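Local coordinates for protein computational Design of Enzyme (Synthetic construct, PDB 3TP4) that is of unknown function but was probably designed, on a TIM-barrel scaffold related to glycosyl hydrolase family 26, to carry an activated serine catalytic triad, at residues S179-Y187 with W217-G225; Y234-L245 with I267-K276. One frame throughout, in Å; residues are numbered along the deposited sequence.

Contact 1 of 2, residues S179-Y187 with W217-G225; sequences SWFWWGAAY and WGPGGGFGG. With ACY (acetic acid), chain C.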
# COMPACT_ATOMS: atom_id res chain seq x y z
N SER A 179 -4.39 -16.75 -2.45
CA SER A 179 -5.67 -16.40 -1.81
C SER A 179 -5.50 -15.63 -0.51
O SER A 179 -6.43 -14.95 -0.05
CB SER A 179 -6.54 -17.65 -1.56
OG SER A 179 -7.45 -17.86 -2.63
N TRP A 180 -4.32 -15.75 0.11
CA TRP A 180 -4.04 -15.03 1.35
C TRP A 180 -3.00 -13.94 1.17
O TRP A 180 -2.84 -13.11 2.06
CB TRP A 180 -3.62 -15.97 2.48
CG TRP A 180 -4.59 -17.08 2.74
CD1 TRP A 180 -4.40 -18.42 2.48
CD2 TRP A 180 -5.90 -16.95 3.29
NE1 TRP A 180 -5.52 -19.12 2.86
CE2 TRP A 180 -6.45 -18.25 3.36
CE3 TRP A 180 -6.66 -15.87 3.75
CZ2 TRP A 180 -7.74 -18.50 3.86
CZ3 TRP A 180 -7.94 -16.11 4.25
CH2 TRP A 180 -8.46 -17.42 4.30
N PHE A 181 -2.27 -13.98 0.06
CA PHE A 181 -1.41 -12.86 -0.35
C PHE A 181 -0.28 -12.50 0.63
O PHE A 181 0.04 -11.31 0.78
CB PHE A 181 -2.27 -11.60 -0.61
CG PHE A 181 -3.43 -11.81 -1.56
CD1 PHE A 181 -3.27 -11.66 -2.93
CD2 PHE A 181 -4.69 -12.14 -1.08
CE1 PHE A 181 -4.34 -11.85 -3.80
CE2 PHE A 181 -5.76 -12.34 -1.94
CZ PHE A 181 -5.59 -12.19 -3.30
N TRP A 182 0.33 -13.47 1.30
CA TRP A 182 1.49 -13.14 2.11
C TRP A 182 2.71 -13.10 1.20
O TRP A 182 2.91 -14.01 0.40
CB TRP A 182 1.77 -14.19 3.19
CG TRP A 182 0.71 -14.42 4.23
CD1 TRP A 182 -0.64 -14.24 4.10
CD2 TRP A 182 0.93 -14.90 5.56
NE1 TRP A 182 -1.27 -14.59 5.28
CE2 TRP A 182 -0.33 -14.99 6.18
CE3 TRP A 182 2.07 -15.27 6.27
CZ2 TRP A 182 -0.48 -15.44 7.50
CZ3 TRP A 182 1.93 -15.71 7.58
CH2 TRP A 182 0.67 -15.79 8.18
N TRP A 183 3.53 -12.06 1.31
CA TRP A 183 4.77 -12.03 0.54
C TRP A 183 5.80 -12.85 1.29
O TRP A 183 6.33 -12.39 2.30
CB TRP A 183 5.28 -10.59 0.37
CG TRP A 183 6.44 -10.49 -0.59
CD1 TRP A 183 6.90 -11.48 -1.43
CD2 TRP A 183 7.28 -9.35 -0.82
NE1 TRP A 183 7.97 -11.01 -2.16
CE2 TRP A 183 8.22 -9.71 -1.82
CE3 TRP A 183 7.33 -8.06 -0.29
CZ2 TRP A 183 9.20 -8.83 -2.28
CZ3 TRP A 183 8.29 -7.18 -0.76
CH2 TRP A 183 9.22 -7.57 -1.74
N GLY A 184 6.08 -14.06 0.82
CA GLY A 184 7.01 -14.93 1.52
C GLY A 184 8.36 -14.29 1.85
O GLY A 184 8.91 -14.49 2.94
N ALA A 185 8.92 -13.51 0.93
CA ALA A 185 10.21 -12.89 1.19
C ALA A 185 10.13 -11.90 2.36
O ALA A 185 11.04 -11.83 3.19
CB ALA A 185 10.75 -12.20 -0.06
N ALA A 186 9.03 -11.17 2.45
CA ALA A 186 8.86 -10.18 3.51
C ALA A 186 8.73 -10.84 4.88
O ALA A 186 9.30 -10.37 5.88
CB ALA A 186 7.65 -9.25 3.22
N TYR A 187 7.98 -11.93 4.93
CA TYR A 187 7.86 -12.68 6.18
C TYR A 187 9.19 -13.35 6.55
O TYR A 187 9.53 -13.47 7.74
CB TYR A 187 6.72 -13.70 6.07
CG TYR A 187 5.38 -13.06 6.33
CD1 TYR A 187 4.66 -12.47 5.31
CD2 TYR A 187 4.87 -12.99 7.62
CE1 TYR A 187 3.44 -11.87 5.54
CE2 TYR A 187 3.65 -12.39 7.87
CZ TYR A 187 2.95 -11.83 6.83
OH TYR A 187 1.74 -11.23 7.07
N TRP A 217 -0.51 -0.13 3.52
CA TRP A 217 0.22 -1.37 3.76
C TRP A 217 -0.78 -2.42 4.22
O TRP A 217 -1.54 -2.18 5.15
CB TRP A 217 1.26 -1.17 4.86
CG TRP A 217 1.78 -2.45 5.49
CD1 TRP A 217 2.81 -3.24 5.03
CD2 TRP A 217 1.31 -3.06 6.71
NE1 TRP A 217 3.01 -4.31 5.91
CE2 TRP A 217 2.09 -4.22 6.93
CE3 TRP A 217 0.30 -2.75 7.62
CZ2 TRP A 217 1.89 -5.05 8.03
CZ3 TRP A 217 0.10 -3.57 8.71
CH2 TRP A 217 0.90 -4.71 8.91
N GLY A 218 -0.79 -3.57 3.56
CA GLY A 218 -1.58 -4.70 4.01
C GLY A 218 -0.74 -5.95 3.84
O GLY A 218 -0.21 -6.19 2.75
N PRO A 219 -0.60 -6.76 4.91
CA PRO A 219 0.37 -7.85 4.85
C PRO A 219 -0.20 -9.16 4.30
O PRO A 219 0.54 -10.14 4.21
CB PRO A 219 0.77 -8.02 6.32
CG PRO A 219 -0.47 -7.68 7.07
CD PRO A 219 -1.13 -6.56 6.27
N GLY A 220 -1.48 -9.17 3.94
CA GLY A 220 -2.12 -10.39 3.46
C GLY A 220 -3.43 -10.61 4.20
O GLY A 220 -4.10 -9.65 4.58
N GLY A 221 -3.80 -11.87 4.42
CA GLY A 221 -5.02 -12.19 5.14
C GLY A 221 -5.00 -13.56 5.79
O GLY A 221 -4.03 -14.31 5.65
N GLY A 222 -6.08 -13.88 6.50
CA GLY A 222 -6.20 -15.15 7.20
C GLY A 222 -5.26 -15.23 8.38
O GLY A 222 -4.44 -16.15 8.47
N PHE A 223 -5.37 -14.27 9.29
CA PHE A 223 -4.49 -14.22 10.46
C PHE A 223 -5.10 -14.80 11.72
O PHE A 223 -4.41 -14.98 12.72
CB PHE A 223 -4.01 -12.77 10.69
CG PHE A 223 -3.18 -12.23 9.55
CD1 PHE A 223 -1.87 -12.66 9.37
CD2 PHE A 223 -3.72 -11.33 8.64
CE1 PHE A 223 -1.11 -12.19 8.31
CE2 PHE A 223 -2.97 -10.86 7.58
CZ PHE A 223 -1.66 -11.28 7.41
N GLY A 224 -6.40 -15.12 11.68
CA GLY A 224 -7.07 -15.64 12.86
C GLY A 224 -7.12 -14.58 13.94
O GLY A 224 -7.21 -14.88 15.14
N GLY A 225 -7.05 -13.33 13.50
CA GLY A 225 -7.10 -12.21 14.42
C GLY A 225 -5.88 -12.11 15.31
O GLY A 225 -5.93 -11.44 16.35
C ACY C . -2.29 -18.68 -0.09
O ACY C . -2.20 -17.41 0.03
OXT ACY C . -1.43 -19.43 0.46
CH3 ACY C . -3.48 -19.29 -0.76
O HOH W 1 2.87 -9.66 2.69

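Contact 2 of 2, residues Y234-L245 with I267-K276; sequences YPGDAFVDVLGL and IAEIADEKGK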
# COMPACT_ATOMS: atom_id res chain seq x y z
N TYR A 234 5.12 -4.91 9.61
CA TYR A 234 4.64 -3.54 9.74
C TYR A 234 5.77 -2.51 9.66
O TYR A 234 6.72 -2.58 10.42
CB TYR A 234 3.93 -3.39 11.08
CG TYR A 234 3.33 -2.02 11.32
CD1 TYR A 234 2.45 -1.46 10.41
CD2 TYR A 234 3.62 -1.31 12.49
CE1 TYR A 234 1.88 -0.21 10.64
CE2 TYR A 234 3.05 -0.07 12.73
CZ TYR A 234 2.19 0.48 11.80
OH TYR A 234 1.62 1.71 12.03
N PRO A 235 5.68 -1.55 8.73
CA PRO A 235 6.77 -0.58 8.57
C PRO A 235 6.87 0.45 9.70
O PRO A 235 7.94 1.04 9.87
CB PRO A 235 6.42 0.13 7.24
CG PRO A 235 5.54 -0.80 6.53
CD PRO A 235 4.72 -1.47 7.62
N GLY A 236 5.80 0.67 10.45
CA GLY A 236 5.84 1.62 11.55
C GLY A 236 4.84 2.76 11.41
O GLY A 236 4.46 3.12 10.30
N ASP A 237 4.45 3.34 12.54
CA ASP A 237 3.46 4.42 12.56
C ASP A 237 3.85 5.64 11.73
O ASP A 237 2.98 6.31 11.17
CB ASP A 237 3.19 4.88 13.99
CG ASP A 237 2.64 3.78 14.87
OD1 ASP A 237 2.22 2.72 14.35
OD2 ASP A 237 2.62 3.98 16.10
N ALA A 238 5.14 5.94 11.64
CA ALA A 238 5.58 7.11 10.88
C ALA A 238 5.53 6.87 9.38
O ALA A 238 5.84 7.77 8.60
CB ALA A 238 7.00 7.50 11.29
N PHE A 239 5.14 5.67 8.98
CA PHE A 239 5.27 5.27 7.57
C PHE A 239 3.99 4.80 6.88
O PHE A 239 3.94 4.72 5.66
CB PHE A 239 6.35 4.20 7.43
CG PHE A 239 7.71 4.67 7.84
CD1 PHE A 239 8.48 5.40 6.96
CD2 PHE A 239 8.19 4.43 9.12
CE1 PHE A 239 9.74 5.88 7.34
CE2 PHE A 239 9.45 4.89 9.51
CZ PHE A 239 10.22 5.62 8.60
N VAL A 240 2.96 4.50 7.67
CA VAL A 240 1.71 3.95 7.14
C VAL A 240 0.50 4.81 7.52
O VAL A 240 0.34 5.16 8.69
CB VAL A 240 1.47 2.53 7.71
CG1 VAL A 240 0.13 1.97 7.22
CG2 VAL A 240 2.62 1.59 7.32
N ASP A 241 -0.33 5.16 6.53
CA ASP A 241 -1.60 5.87 6.79
C ASP A 241 -2.80 4.91 6.87
O ASP A 241 -3.73 5.13 7.66
CB ASP A 241 -1.89 6.89 5.69
CG ASP A 241 -0.89 8.04 5.65
OD1 ASP A 241 -0.69 8.71 6.70
OD2 ASP A 241 -0.33 8.28 4.55
N VAL A 242 -2.78 3.88 6.03
CA VAL A 242 -3.92 2.96 5.87
C VAL A 242 -3.48 1.51 6.08
O VAL A 242 -2.57 1.04 5.40
CB VAL A 242 -4.54 3.06 4.44
CG1 VAL A 242 -5.63 1.99 4.23
CG2 VAL A 242 -5.10 4.46 4.17
N LEU A 243 -4.15 0.82 7.00
CA LEU A 243 -3.83 -0.56 7.32
C LEU A 243 -4.80 -1.47 6.59
O LEU A 243 -6.02 -1.29 6.69
CB LEU A 243 -3.96 -0.80 8.82
CG LEU A 243 -3.16 0.14 9.72
CD1 LEU A 243 -3.59 -0.01 11.16
CD2 LEU A 243 -1.69 -0.15 9.58
N GLY A 244 -4.27 -2.46 5.88
CA GLY A 244 -5.08 -3.28 5.00
C GLY A 244 -5.23 -4.75 5.37
O GLY A 244 -4.75 -5.20 6.41
N LEU A 245 -5.90 -5.49 4.48
CA LEU A 245 -6.18 -6.90 4.66
C LEU A 245 -6.62 -7.43 3.32
O LEU A 245 -7.49 -6.84 2.67
CB LEU A 245 -7.32 -7.11 5.66
CG LEU A 245 -7.61 -8.57 6.01
CD1 LEU A 245 -6.59 -9.07 7.05
CD2 LEU A 245 -9.05 -8.73 6.56
N ILE A 267 -7.93 -5.36 12.43
CA ILE A 267 -7.33 -4.21 11.77
C ILE A 267 -7.99 -2.88 12.16
O ILE A 267 -7.31 -1.86 12.26
CB ILE A 267 -7.22 -4.36 10.23
CG1 ILE A 267 -8.59 -4.28 9.56
CG2 ILE A 267 -6.49 -5.67 9.86
CD1 ILE A 267 -8.47 -4.20 8.03
N ALA A 268 -9.31 -2.90 12.36
CA ALA A 268 -10.03 -1.71 12.80
C ALA A 268 -9.55 -1.29 14.19
O ALA A 268 -9.41 -0.10 14.47
CB ALA A 268 -11.53 -1.98 12.83
N GLU A 269 -9.31 -2.28 15.05
CA GLU A 269 -8.86 -2.01 16.41
C GLU A 269 -7.47 -1.41 16.40
O GLU A 269 -7.20 -0.44 17.11
CB GLU A 269 -8.86 -3.30 17.24
CG GLU A 269 -10.24 -3.74 17.70
CD GLU A 269 -10.23 -5.12 18.34
OE1 GLU A 269 -9.14 -5.72 18.48
OE2 GLU A 269 -11.31 -5.61 18.71
N ILE A 270 -6.59 -1.98 15.59
CA ILE A 270 -5.22 -1.45 15.49
C ILE A 270 -5.23 -0.03 14.92
O ILE A 270 -4.56 0.87 15.44
CB ILE A 270 -4.33 -2.38 14.64
CG1 ILE A 270 -4.18 -3.74 15.33
CG2 ILE A 270 -2.96 -1.74 14.41
CD1 ILE A 270 -3.54 -4.81 14.47
N ALA A 271 -6.00 0.16 13.85
CA ALA A 271 -6.18 1.48 13.28
C ALA A 271 -6.67 2.47 14.35
O ALA A 271 -6.07 3.52 14.56
CB ALA A 271 -7.16 1.43 12.08
N ASP A 272 -7.76 2.12 15.03
CA ASP A 272 -8.31 3.00 16.06
C ASP A 272 -7.28 3.37 17.13
O ASP A 272 -7.19 4.52 17.53
CB ASP A 272 -9.55 2.38 16.72
CG ASP A 272 -10.75 2.37 15.80
OD1 ASP A 272 -10.70 3.03 14.73
OD2 ASP A 272 -11.76 1.72 16.14
N GLU A 273 -6.50 2.39 17.58
CA GLU A 273 -5.50 2.67 18.60
C GLU A 273 -4.41 3.61 18.09
O GLU A 273 -3.87 4.41 18.85
CB GLU A 273 -4.89 1.37 19.12
CG GLU A 273 -5.90 0.52 19.84
CD GLU A 273 -5.47 -0.93 19.97
OE1 GLU A 273 -4.28 -1.21 19.70
OE2 GLU A 273 -6.32 -1.77 20.32
N LYS A 274 -4.12 3.54 16.79
CA LYS A 274 -3.04 4.36 16.24
C LYS A 274 -3.54 5.68 15.68
O LYS A 274 -2.75 6.52 15.27
CB LYS A 274 -2.25 3.58 15.18
CG LYS A 274 -1.50 2.35 15.74
CD LYS A 274 -0.86 1.53 14.63
CE LYS A 274 -0.05 0.35 15.19
NZ LYS A 274 1.08 0.82 16.05
N GLY A 275 -4.86 5.86 15.67
CA GLY A 275 -5.45 7.04 15.06
C GLY A 275 -5.30 7.00 13.55
O GLY A 275 -5.15 8.03 12.90
N LYS A 276 -5.31 5.79 12.99
CA LYS A 276 -5.13 5.60 11.56
C LYS A 276 -6.42 5.09 10.91
O LYS A 276 -7.44 4.93 11.58
CB LYS A 276 -3.98 4.62 11.29
CG LYS A 276 -2.60 5.16 11.73
CD LYS A 276 -1.47 4.19 11.38
CE LYS A 276 -0.11 4.72 11.89
NZ LYS A 276 0.14 6.09 11.38
O HOH W 2 -0.95 8.32 9.28

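Contact 1 of 2, residues S179-Y187 with W217-G225
Two loops that follow adjacent parallel strands of the TIM barrel, 168-174 and 213-217, meet at the C-terminal end of the barrel, where Trp182 and Trp180 lie against the glycine-rich turn Pro219-Gly222. The clearest polar link is the indole N-H of Trp182: NE1 lies 2.8 Å from Gly221 O, the bond is almost straight (174°), and the oxygen sits in the plane of the ring, so the indole is held against rotation. A weak, bent bond runs the other way, from Gly221 N to Trp180 O at 2.8 Å (127°). A CB on Gly220 would lie about 2.7 Å from both Trp180 O and Trp182 CD1; this clash and its backbone angles both call for a glycine. The five-membered ring of Trp182 lies near-parallel to the Phe223 ring (planes 22° apart) but slid so far that they barely overlap, while Trp182 CZ2 is 3.4 Å from Phe223 CE1. CG of Phe223 is anti to its carbonyl carbon, which carries CE1 to the rim of the Trp182 indole, 3.3 Å above its plane; Tyr187 OH approaches the same side. A water bridges Trp183 N, the helix N-cap residue, to Pro219 O. A bound acetic acid molecule, probably from the crystallisation liquor, takes a hydrogen bond from Trp180 N to its O at 2.7 Å. Beyond the two loops, Asp263 of helix 254-274 receives Phe223 N and Gly225 N, Val229 of helix 227-230 packs on Trp182 and Phe223, and Gly220 bonds through its backbone to Asp246 of strand 242-249.

Contact 2 of 2, residues Y234-L245 with I267-K276
Lys276 and Lys274 carry the polar half of this contact, both reaching for Asp237. The Lys276 ammonium is gripped by two backbone carbonyls: NZ is 2.9 Å from Val240 O, nearly along the C=O axis (176°), and 2.9 Å from Asp237 O, where it meets a lone pair in the carbonyl plane (129°). Its chain runs extended as far as CE and bends only at the end (chi4 -54°), which turns NZ into the loop. Lys274 NZ forms a salt bridge at 2.8 Å with the syn lone pair of Asp237 OD1, while Tyr234 OH donates to the anti lone pair of the same OD1 at 2.6 Å; two donors thus grip the one oxygen and probably limit the carboxylate's rotation. Tyr234 also sets its hydroxyl against the lysine chains, OH being 3.5 Å from Lys276 CE. Replacing Lys276 by an alanine would probably leave the carbonyls of Asp237 and Val240 without their shared donor and open a gap beside Tyr234. Farther along, contacts become apolar. Leu243 points at the helix and lays CD1 3.7 Å from Ile270 CG2 and next to Ala271, and Ile267 CD1 touches Leu245 CB at 3.9 Å. Gly275, with positive phi, closes helix 254-274 in a Schellman motif and so delivers Lys276. The contact belongs to the beta-alpha-beta unit of strand 242-249, helix 254-274 and strand 277-278: Asp241 and Leu243 bond to Val277 through the backbone, and Tyr230 of helix 227-230 packs on Leu243, Ile267 and Ile270.

How the contacts relate
From the N terminus, the chain first passes 179-187, then runs through helix 190-207 and strand 213-217 before 217-225 returns to close contact 1. Helix 227-230 follows, and 234-245 leads into strand 242-249; after helix 254-274, the segment 267-276 closes contact 2. The loops are therefore in series, neither nested nor crossed, their centres about 15 Å apart. They join through parallel strand pairing, since Trp217 O lies 2.8 Å from Gly244 N, probably a hydrogen bond. Contact 1 ties together loops beyond the C-terminal ends of strands, whereas contact 2 fastens helix 254-274 to strand 242-249 and its preceding loop.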